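Local coordinates for protein dachshund (Homo sapiens, PDB 1L8R) that acts as a transcription factor regulating organogenesis, working with SIX and EYA proteins, and carries in this DACHbox-N domain a DNA-binding motif resembling the forkhead/winged helix, at residues Q3-K8 with V61-Q66; V10-A15 with D90-Y95; A15-F20 with F34-K39; G24-C29 with I86-F91. All coordinates share one frame; numbering follows the deposited sequence.

Contact 1. Residues Q3-K8 with V61-Q66; sequences QNNECK and VCNVEQ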
# COMPACT_ATOMS: atom_id res chain seq x y z
N GLN A 3 -14.45 0.84 -12.17
CA GLN A 3 -13.42 1.84 -11.95
C GLN A 3 -12.43 1.52 -10.83
O GLN A 3 -11.30 2.00 -10.85
CB GLN A 3 -14.07 3.20 -11.71
CG GLN A 3 -13.14 4.41 -11.82
CD GLN A 3 -12.39 4.46 -13.14
OE1 GLN A 3 -12.89 4.01 -14.18
NE2 GLN A 3 -11.19 5.03 -13.11
N ASN A 4 -12.84 0.70 -9.86
CA ASN A 4 -11.96 0.35 -8.75
C ASN A 4 -10.81 -0.56 -9.19
O ASN A 4 -9.86 -0.77 -8.44
CB ASN A 4 -12.73 -0.33 -7.61
CG ASN A 4 -13.40 -1.62 -8.04
OD1 ASN A 4 -14.18 -1.65 -9.00
ND2 ASN A 4 -13.11 -2.71 -7.32
N ASN A 5 -10.90 -1.10 -10.40
CA ASN A 5 -9.84 -1.96 -10.89
C ASN A 5 -8.90 -1.27 -11.87
O ASN A 5 -8.03 -1.90 -12.46
CB ASN A 5 -10.43 -3.22 -11.53
CG ASN A 5 -11.09 -4.10 -10.50
OD1 ASN A 5 -10.50 -4.38 -9.46
ND2 ASN A 5 -12.31 -4.54 -10.78
N GLU A 6 -9.09 0.04 -12.03
CA GLU A 6 -8.25 0.83 -12.91
C GLU A 6 -7.09 1.38 -12.10
O GLU A 6 -7.29 2.11 -11.13
CB GLU A 6 -9.04 1.97 -13.54
CG GLU A 6 -10.04 1.51 -14.59
CD GLU A 6 -9.37 0.79 -15.74
OE1 GLU A 6 -8.43 1.35 -16.32
OE2 GLU A 6 -9.78 -0.35 -16.05
N CYS A 7 -5.87 1.02 -12.49
CA CYS A 7 -4.68 1.46 -11.77
C CYS A 7 -4.14 2.76 -12.35
O CYS A 7 -4.41 3.12 -13.50
CB CYS A 7 -3.60 0.38 -11.86
SG CYS A 7 -2.21 0.60 -10.74
N LYS A 8 -3.38 3.48 -11.53
CA LYS A 8 -2.73 4.70 -11.96
C LYS A 8 -1.59 4.99 -11.00
O LYS A 8 -1.64 4.63 -9.82
CB LYS A 8 -3.71 5.88 -12.02
CG LYS A 8 -4.11 6.48 -10.69
CD LYS A 8 -4.96 7.73 -10.91
CE LYS A 8 -5.35 8.40 -9.60
NZ LYS A 8 -6.18 9.61 -9.83
N VAL A 61 -8.34 -5.05 1.02
CA VAL A 61 -7.76 -6.23 0.41
C VAL A 61 -7.89 -6.20 -1.11
O VAL A 61 -8.99 -6.04 -1.65
CB VAL A 61 -8.42 -7.53 0.95
CG1 VAL A 61 -7.84 -8.76 0.22
CG2 VAL A 61 -8.16 -7.65 2.44
N CYS A 62 -6.76 -6.35 -1.80
CA CYS A 62 -6.73 -6.36 -3.26
C CYS A 62 -7.45 -7.57 -3.82
O CYS A 62 -7.29 -8.68 -3.30
CB CYS A 62 -5.30 -6.41 -3.78
SG CYS A 62 -4.44 -4.85 -3.71
N ASN A 63 -8.21 -7.37 -4.88
CA ASN A 63 -8.88 -8.50 -5.50
C ASN A 63 -7.90 -9.16 -6.49
O ASN A 63 -6.80 -8.65 -6.74
CB ASN A 63 -10.19 -8.07 -6.20
CG ASN A 63 -9.98 -6.98 -7.23
OD1 ASN A 63 -9.13 -7.10 -8.11
ND2 ASN A 63 -10.77 -5.91 -7.15
N VAL A 64 -8.28 -10.30 -7.05
CA VAL A 64 -7.40 -11.00 -7.97
C VAL A 64 -6.87 -10.15 -9.12
O VAL A 64 -5.69 -10.25 -9.48
CB VAL A 64 -8.10 -12.26 -8.53
CG1 VAL A 64 -7.26 -12.85 -9.65
CG2 VAL A 64 -8.26 -13.28 -7.41
N GLU A 65 -7.74 -9.33 -9.71
CA GLU A 65 -7.33 -8.50 -10.83
C GLU A 65 -6.29 -7.46 -10.43
O GLU A 65 -5.32 -7.25 -11.16
CB GLU A 65 -8.55 -7.79 -11.44
CG GLU A 65 -8.25 -7.10 -12.75
CD GLU A 65 -9.44 -6.35 -13.31
OE1 GLU A 65 -10.58 -6.81 -13.09
OE2 GLU A 65 -9.23 -5.32 -13.98
N GLN A 66 -6.50 -6.83 -9.28
CA GLN A 66 -5.58 -5.80 -8.78
C GLN A 66 -4.22 -6.41 -8.45
O GLN A 66 -3.18 -5.81 -8.73
CB GLN A 66 -6.17 -5.12 -7.55
CG GLN A 66 -7.41 -4.26 -7.86
CD GLN A 66 -8.16 -3.85 -6.62
OE1 GLN A 66 -8.08 -4.51 -5.58
NE2 GLN A 66 -8.93 -2.76 -6.72

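Contact 2. Residues V10-A15 with D90-Y95; sequences VDLRGA and DFETLY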
# COMPACT_ATOMS: atom_id res chain seq x y z
N VAL A 10 0.67 7.45 -8.80
CA VAL A 10 0.47 8.71 -8.09
C VAL A 10 1.72 9.02 -7.28
O VAL A 10 2.54 8.14 -7.05
CB VAL A 10 -0.74 8.63 -7.14
CG1 VAL A 10 -2.01 8.33 -7.94
CG2 VAL A 10 -0.51 7.56 -6.08
N ASP A 11 1.86 10.26 -6.85
CA ASP A 11 3.04 10.64 -6.09
C ASP A 11 2.88 10.36 -4.61
O ASP A 11 1.83 10.61 -4.02
CB ASP A 11 3.36 12.13 -6.30
CG ASP A 11 4.72 12.51 -5.74
OD1 ASP A 11 5.74 12.20 -6.39
OD2 ASP A 11 4.78 13.12 -4.64
N LEU A 12 3.94 9.83 -4.02
CA LEU A 12 3.97 9.55 -2.59
C LEU A 12 5.36 9.92 -2.11
O LEU A 12 6.33 9.24 -2.43
CB LEU A 12 3.70 8.07 -2.30
CG LEU A 12 3.70 7.73 -0.81
CD1 LEU A 12 2.70 8.61 -0.08
CD2 LEU A 12 3.37 6.26 -0.60
N ARG A 13 5.44 11.01 -1.36
CA ARG A 13 6.71 11.46 -0.82
C ARG A 13 7.78 11.56 -1.92
O ARG A 13 8.92 11.13 -1.73
CB ARG A 13 7.18 10.51 0.28
CG ARG A 13 6.16 10.29 1.40
CD ARG A 13 6.66 9.28 2.43
NE ARG A 13 7.83 9.76 3.17
CZ ARG A 13 7.78 10.61 4.19
NH1 ARG A 13 6.62 11.07 4.63
NH2 ARG A 13 8.90 10.99 4.79
N GLY A 14 7.40 12.09 -3.07
CA GLY A 14 8.34 12.25 -4.17
C GLY A 14 8.56 11.05 -5.06
O GLY A 14 9.31 11.12 -6.03
N ALA A 15 7.91 9.94 -4.75
CA ALA A 15 8.05 8.74 -5.55
C ALA A 15 6.74 8.40 -6.23
O ALA A 15 5.68 8.94 -5.88
CB ALA A 15 8.51 7.58 -4.68
N ASP A 90 -3.35 7.57 5.56
CA ASP A 90 -3.14 6.48 6.50
C ASP A 90 -1.70 5.99 6.43
O ASP A 90 -1.13 5.55 7.44
CB ASP A 90 -4.12 5.33 6.23
CG ASP A 90 -5.50 5.59 6.81
OD1 ASP A 90 -5.64 6.51 7.64
OD2 ASP A 90 -6.46 4.87 6.44
N PHE A 91 -1.10 6.05 5.25
CA PHE A 91 0.28 5.61 5.15
C PHE A 91 1.15 6.59 5.94
O PHE A 91 2.07 6.19 6.64
CB PHE A 91 0.78 5.58 3.71
CG PHE A 91 2.19 5.11 3.59
CD1 PHE A 91 2.50 3.76 3.76
CD2 PHE A 91 3.23 6.01 3.39
CE1 PHE A 91 3.82 3.32 3.74
CE2 PHE A 91 4.55 5.58 3.37
CZ PHE A 91 4.85 4.23 3.54
N GLU A 92 0.85 7.88 5.82
CA GLU A 92 1.64 8.88 6.54
C GLU A 92 1.49 8.68 8.04
O GLU A 92 2.46 8.81 8.79
CB GLU A 92 1.23 10.30 6.14
CG GLU A 92 1.44 10.64 4.66
CD GLU A 92 2.86 10.37 4.15
OE1 GLU A 92 3.77 10.12 4.96
OE2 GLU A 92 3.06 10.42 2.92
N THR A 93 0.28 8.34 8.48
CA THR A 93 0.04 8.09 9.90
C THR A 93 0.92 6.90 10.30
O THR A 93 1.56 6.91 11.35
CB THR A 93 -1.44 7.74 10.17
OG1 THR A 93 -2.26 8.87 9.84
CG2 THR A 93 -1.65 7.38 11.63
N LEU A 94 0.94 5.88 9.45
CA LEU A 94 1.76 4.70 9.70
C LEU A 94 3.23 5.10 9.71
O LEU A 94 3.99 4.73 10.60
CB LEU A 94 1.52 3.64 8.62
CG LEU A 94 2.55 2.51 8.59
CD1 LEU A 94 2.40 1.66 9.85
CD2 LEU A 94 2.36 1.67 7.34
N TYR A 95 3.63 5.88 8.70
CA TYR A 95 5.01 6.31 8.59
C TYR A 95 5.43 7.11 9.83
O TYR A 95 6.51 6.87 10.38
CB TYR A 95 5.19 7.15 7.32
CG TYR A 95 6.62 7.59 7.10
CD1 TYR A 95 7.11 8.75 7.71
CD2 TYR A 95 7.50 6.83 6.33
CE1 TYR A 95 8.44 9.13 7.55
CE2 TYR A 95 8.83 7.21 6.16
CZ TYR A 95 9.29 8.36 6.78
OH TYR A 95 10.60 8.74 6.63

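Contact 3. Residues A15-F20 with F34-K39; sequences AKVASF and FDLFLK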
# COMPACT_ATOMS: atom_id res chain seq x y z
N ALA A 15 7.91 9.94 -4.75
CA ALA A 15 8.05 8.74 -5.55
C ALA A 15 6.74 8.40 -6.23
O ALA A 15 5.68 8.94 -5.88
CB ALA A 15 8.51 7.58 -4.68
N LYS A 16 6.81 7.52 -7.22
CA LYS A 16 5.63 7.08 -7.95
C LYS A 16 5.21 5.72 -7.39
O LYS A 16 6.05 4.82 -7.25
CB LYS A 16 5.94 6.96 -9.44
CG LYS A 16 5.95 8.29 -10.18
CD LYS A 16 4.53 8.79 -10.42
CE LYS A 16 4.51 10.17 -11.05
NZ LYS A 16 5.00 11.22 -10.11
N VAL A 17 3.93 5.57 -7.08
CA VAL A 17 3.41 4.32 -6.56
C VAL A 17 2.08 3.99 -7.23
O VAL A 17 1.37 4.89 -7.70
CB VAL A 17 3.21 4.36 -5.03
CG1 VAL A 17 4.55 4.62 -4.33
CG2 VAL A 17 2.19 5.44 -4.66
N ALA A 18 1.75 2.71 -7.26
CA ALA A 18 0.51 2.25 -7.86
C ALA A 18 -0.66 2.53 -6.93
O ALA A 18 -0.54 2.45 -5.71
CB ALA A 18 0.60 0.77 -8.18
N SER A 19 -1.80 2.84 -7.53
CA SER A 19 -2.99 3.18 -6.76
C SER A 19 -4.26 2.68 -7.44
O SER A 19 -4.29 2.49 -8.65
CB SER A 19 -3.07 4.70 -6.61
OG SER A 19 -4.35 5.12 -6.18
N PHE A 20 -5.29 2.48 -6.62
CA PHE A 20 -6.62 2.10 -7.10
C PHE A 20 -7.57 2.93 -6.25
O PHE A 20 -7.31 3.16 -5.07
CB PHE A 20 -6.94 0.62 -6.86
CG PHE A 20 -6.20 -0.32 -7.75
CD1 PHE A 20 -6.53 -0.45 -9.10
CD2 PHE A 20 -5.12 -1.04 -7.26
CE1 PHE A 20 -5.80 -1.28 -9.94
CE2 PHE A 20 -4.37 -1.88 -8.09
CZ PHE A 20 -4.71 -2.01 -9.43
N PHE A 34 5.96 0.52 1.44
CA PHE A 34 6.81 -0.01 2.48
C PHE A 34 8.25 -0.15 1.97
O PHE A 34 9.19 0.35 2.59
CB PHE A 34 6.30 -1.38 2.93
CG PHE A 34 7.26 -2.14 3.81
CD1 PHE A 34 7.45 -1.79 5.13
CD2 PHE A 34 7.99 -3.21 3.29
CE1 PHE A 34 8.35 -2.48 5.94
CE2 PHE A 34 8.89 -3.90 4.09
CZ PHE A 34 9.07 -3.54 5.41
N ASP A 35 8.42 -0.81 0.82
CA ASP A 35 9.75 -1.01 0.25
C ASP A 35 10.47 0.30 -0.04
O ASP A 35 11.69 0.38 0.04
CB ASP A 35 9.69 -1.81 -1.05
CG ASP A 35 9.08 -3.18 -0.87
OD1 ASP A 35 9.24 -3.78 0.22
OD2 ASP A 35 8.45 -3.66 -1.83
N LEU A 36 9.70 1.32 -0.40
CA LEU A 36 10.27 2.62 -0.74
C LEU A 36 10.65 3.49 0.45
O LEU A 36 11.65 4.21 0.39
CB LEU A 36 9.31 3.41 -1.63
CG LEU A 36 9.10 2.95 -3.07
CD1 LEU A 36 7.93 3.72 -3.68
CD2 LEU A 36 10.38 3.18 -3.88
N PHE A 37 9.87 3.43 1.52
CA PHE A 37 10.12 4.31 2.66
C PHE A 37 10.35 3.72 4.05
O PHE A 37 10.83 4.42 4.94
CB PHE A 37 8.99 5.33 2.74
CG PHE A 37 8.76 6.07 1.45
CD1 PHE A 37 9.72 6.97 0.98
CD2 PHE A 37 7.61 5.86 0.70
CE1 PHE A 37 9.52 7.65 -0.23
CE2 PHE A 37 7.41 6.53 -0.50
CZ PHE A 37 8.37 7.43 -0.97
N LEU A 38 10.02 2.45 4.25
CA LEU A 38 10.19 1.84 5.57
C LEU A 38 11.00 0.55 5.55
O LEU A 38 11.06 -0.16 6.54
CB LEU A 38 8.82 1.56 6.19
CG LEU A 38 7.91 2.77 6.46
CD1 LEU A 38 6.52 2.28 6.86
CD2 LEU A 38 8.50 3.64 7.55
N LYS A 39 11.64 0.28 4.41
CA LYS A 39 12.45 -0.93 4.24
C LYS A 39 13.35 -1.22 5.44
O LYS A 39 13.43 -2.36 5.90
CB LYS A 39 13.28 -0.81 2.97

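Contact 4. Residues G24-C29 with I86-F91; sequences GCELIC and ISRKDF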
# COMPACT_ATOMS: atom_id res chain seq x y z
N GLY A 24 -14.63 5.27 -3.28
CA GLY A 24 -14.42 6.71 -3.29
C GLY A 24 -13.15 7.24 -2.66
O GLY A 24 -13.02 8.45 -2.45
N CYS A 25 -12.20 6.36 -2.36
CA CYS A 25 -10.96 6.81 -1.74
C CYS A 25 -9.76 6.31 -2.53
O CYS A 25 -9.70 5.15 -2.92
CB CYS A 25 -10.87 6.32 -0.30
SG CYS A 25 -9.54 7.07 0.64
N GLU A 26 -8.80 7.20 -2.76
CA GLU A 26 -7.60 6.84 -3.49
C GLU A 26 -6.68 6.06 -2.55
O GLU A 26 -6.26 6.58 -1.52
CB GLU A 26 -6.89 8.09 -4.00
CG GLU A 26 -5.73 7.80 -4.93
CD GLU A 26 -5.18 9.06 -5.57
OE1 GLU A 26 -5.90 9.68 -6.38
OE2 GLU A 26 -4.04 9.43 -5.24
N LEU A 27 -6.38 4.83 -2.91
CA LEU A 27 -5.52 4.00 -2.08
C LEU A 27 -4.26 3.62 -2.83
O LEU A 27 -4.27 3.50 -4.05
CB LEU A 27 -6.27 2.72 -1.69
CG LEU A 27 -7.67 2.91 -1.11
CD1 LEU A 27 -8.27 1.53 -0.86
CD2 LEU A 27 -7.62 3.72 0.17
N ILE A 28 -3.16 3.46 -2.10
CA ILE A 28 -1.93 3.07 -2.75
C ILE A 28 -1.47 1.70 -2.27
O ILE A 28 -1.92 1.19 -1.23
CB ILE A 28 -0.80 4.13 -2.56
CG1 ILE A 28 -0.49 4.34 -1.08
CG2 ILE A 28 -1.25 5.46 -3.18
CD1 ILE A 28 -1.51 5.18 -0.36
N CYS A 29 -0.59 1.10 -3.06
CA CYS A 29 -0.05 -0.22 -2.77
C CYS A 29 0.84 -0.18 -1.53
O CYS A 29 1.92 0.40 -1.54
CB CYS A 29 0.74 -0.70 -3.98
SG CYS A 29 1.56 -2.26 -3.74
N ILE A 86 -3.82 1.07 1.26
CA ILE A 86 -4.26 2.02 2.28
C ILE A 86 -4.14 3.43 1.71
O ILE A 86 -3.39 3.66 0.77
CB ILE A 86 -3.47 1.92 3.62
CG1 ILE A 86 -1.98 2.17 3.41
CG2 ILE A 86 -3.76 0.56 4.28
CD1 ILE A 86 -1.24 2.36 4.74
N SER A 87 -4.90 4.37 2.27
CA SER A 87 -4.86 5.75 1.78
C SER A 87 -3.51 6.41 2.05
O SER A 87 -2.77 5.99 2.94
CB SER A 87 -5.98 6.57 2.42
OG SER A 87 -5.79 6.70 3.82
N ARG A 88 -3.18 7.44 1.29
CA ARG A 88 -1.91 8.11 1.50
C ARG A 88 -1.86 8.74 2.89
O ARG A 88 -0.81 8.76 3.53
CB ARG A 88 -1.65 9.16 0.42
CG ARG A 88 -1.13 8.54 -0.88
CD ARG A 88 -0.71 9.58 -1.91
NE ARG A 88 -1.84 10.41 -2.33
CZ ARG A 88 -1.81 11.22 -3.39
NH1 ARG A 88 -0.72 11.30 -4.14
NH2 ARG A 88 -2.88 11.94 -3.70
N LYS A 89 -3.01 9.22 3.37
CA LYS A 89 -3.07 9.83 4.70
C LYS A 89 -2.79 8.76 5.76
O LYS A 89 -2.09 9.01 6.74
CB LYS A 89 -4.45 10.44 4.96
CG LYS A 89 -4.49 11.33 6.19
CD LYS A 89 -5.90 11.84 6.49
CE LYS A 89 -6.71 10.83 7.29
NZ LYS A 89 -6.14 10.66 8.66
N ASP A 90 -3.35 7.57 5.56
CA ASP A 90 -3.14 6.48 6.50
C ASP A 90 -1.70 5.99 6.43
O ASP A 90 -1.13 5.55 7.44
CB ASP A 90 -4.12 5.33 6.23
CG ASP A 90 -5.50 5.59 6.81
OD1 ASP A 90 -5.64 6.51 7.64
OD2 ASP A 90 -6.46 4.87 6.44
N PHE A 91 -1.10 6.05 5.25
CA PHE A 91 0.28 5.61 5.15
C PHE A 91 1.15 6.59 5.94
O PHE A 91 2.07 6.19 6.64
CB PHE A 91 0.78 5.58 3.71
CG PHE A 91 2.19 5.11 3.59
CD1 PHE A 91 2.50 3.76 3.76
CD2 PHE A 91 3.23 6.01 3.39
CE1 PHE A 91 3.82 3.32 3.74
CE2 PHE A 91 4.55 5.58 3.37
CZ PHE A 91 4.85 4.23 3.54
O HOH W 1 -5.87 8.97 -0.29

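Contact 1. Residues Q3-K8 with V61-Q66
Two amide side chains from the start of helix 64-73, Q66 and N63, each donate one hydrogen bond to the short 3-10 segment near the N terminus. Q66 NE2 gives its hydrogen to the backbone N4 O at 2.8 Å; the oxygen lies almost in the plane of the Q66 amide, whereas the nitrogen sits well above the carbonyl plane of N4. N63 ND2 donates to N5 OD1, also at 2.8 Å, and here the donor lies in the carbonyl plane on a lone pair, with the two amide planes turned 69° apart. The far atoms of both donors are equally engaged. Q66 OE1 accepts from N63 N at 2.9 Å, and N63 OD1 accepts from Q66 N at the same distance, a reciprocal pair that forms a capping box at the helix N terminus. The Q66 amide is thus gripped at both ends and its rotation fixed. An alanine at Q66 would probably leave N4 O without this donor and N63 N without its capping acceptor. Outward of the polar pair, E65 reaches over with an extended chain, CG anti to its backbone N (chi1 -170°), and crosses the N5 side chain at about a right angle, E65 OE2 resting 3.4 Å from N5 CB. Further along the chain, C7 packs on I69 and L73 of the same helix. The chemistry implies a capping box doing double duty: the same two side chains that cap the start of the helix also fasten the N-terminal segment to it.

Contact 2. Residues V10-A15 with D90-Y95
A cation-pi stack backed by a salt bridge, R13 against Y95 and E92, joins the tip of the hairpin between strands 8-12 and 15-22 to helix 88-99 in the winged-helix-like DACHbox-N domain. The tip is a two-residue type I' turn from L12 to A15, closed by A15 N to L12 O (2.9 Å) and by L12 N to A15 O. An Asx motif braces it, D11 OD2 accepting from G14 N. At the base of the contact, L12 points toward the helix and brings CD2 to within 4.0 Å of F91 CD2, the two side chains crossing at about a right angle; its other methyl, CD1, lies 3.5 Å from E92 OE2. A33 of helix 30-37 touches both L12 and F91, so this apolar end belongs to the interior. Nearer the surface, the R13 chain bends at chi3 (66°), and its aliphatic part passes F91, CD standing at the edge of that ring. E92 runs past R13 in the opposite direction and takes the edge of the guanidinium near its plane: NH1 to OE1 is 3.0 Å, a salt bridge whose hydrogen bond is weak, since the N-H is bent away at 133°. One guanidinium face is given to the tyrosine. The flat groups are nearly parallel, their planes 25° apart, and the stack is offset toward the ring's rim on the hydroxyl side. R13 CZ stands 3.8 Å from the Y95 ring centroid, and of the guanidinium atoms NH2 comes closest to the ring, 3.3 Å from Y95 CZ.

Contact 3. Residues A15-F20 with F34-K39
L36 CD1 is the methyl that meets the strand: it lies 3.6 Å from V17 CG1 and 4.0 Å from A15 CB. A15 and V17 are two residues apart in strand 15-22 and both point toward helix 30-37, so the one methyl of L36 spans two successive side chains on the same face of the strand. The V17 and L36 side chains meet at a slant. A second touch comes from the neighbouring residue, F37 CZ lying 3.7 Å from A15 CB, with the methyl approaching the ring obliquely. A15 CB therefore touches two adjacent helix side chains, and its small size lets both come close. The torsions explain how the leucine arrives: CD1 is anti to CA (chi2 170°), which carries that methyl outward to the strand. L36 CB in turn packs over one face of the F37 ring, 3.7 Å above its plane and offset toward the rim, so the two helix residues support each other. Behind them, the last part of the helix is held by L38 N bonded to F34 O at 2.8 Å. On the strand side, V17 is paired by backbone hydrogen bonds to V10, and A18 N is held by Q32 OE1 from the helix itself. F37 also touches R13 of the hairpin turn, and F91 and Y95 of helix 88-99. The chemistry is wholly apolar across these two segments: contact rests on methyl and ring fit rather than on directional bonds, joining helix 30-37 to the sheet at a place where L36 remains largely open to solvent.

Contact 4. Residues G24-C29 with I86-F91
I28 and I86 form the close part of this contact, an antiparallel hydrogen-bonded pair between strands 25-29 and 84-87, with CA atoms 5.6 Å apart. The pairing rests on I86 N, which donates to I28 O at 3.1 Å, in the plane of that carbonyl. I28 N in turn donates to I86 O at 2.9 Å, but I28 CD1 is modelled too near that oxygen, which leaves the place of both atoms less certain. Both isoleucines point to the same face of the sheet. The I28 chain also meets the start of helix 88-99, crossing R88 at about a right angle, with CG2 3.8 Å from R88 CG. L27 turns from that face and lays CD2 3.5 Å from S87 N. At the start of helix 88-99, S87 OG, held between its backbone N and carbonyl carbon (chi1 65°), caps the helix by accepting from D90 N at 3.1 Å. The other side is looser. A water receives no more than a weak bond from R88 N, yet donates to E26 O at 2.7 Å, linking the two backbones. Beyond it, E26 OE2 lies over one face of the R88 guanidinium, 3.2 Å from NH2, a salt bridge by charge alone with no N-H aimed at it. The stronger partner of R88 is D11 O, bonded by NH1. An alanine at R88 would probably leave D11 O without this donor, E26 OE2 without its nearby positive charge and a gap beside I28 CG2. V17 of the adjoining strand 15-22 and V10 of strand 8-12 beyond it pack on I28, while L30 of helix 30-37 packs on I86.

In the fold
From the N terminus, the segment before strand 8-12 is bound at once to the start of helix 64-73 by contact 1, closing a loop of 52 intervening residues. Contact 2 begins at the first hairpin and reaches helix 88-99 near the C terminus, so it crosses contact 1. Contact 3, from the second strand to helix 30-37, closes a short loop nested inside those of contacts 1 and 2. Contact 4 links strand 25-29 to strand 84-87 and the start of helix 88-99; it crosses contacts 1 and 3 and ends on the same helix as contact 2. Together they tie the sheet to helices 30-37 and 88-99, and the N-terminal segment to helix 64-73.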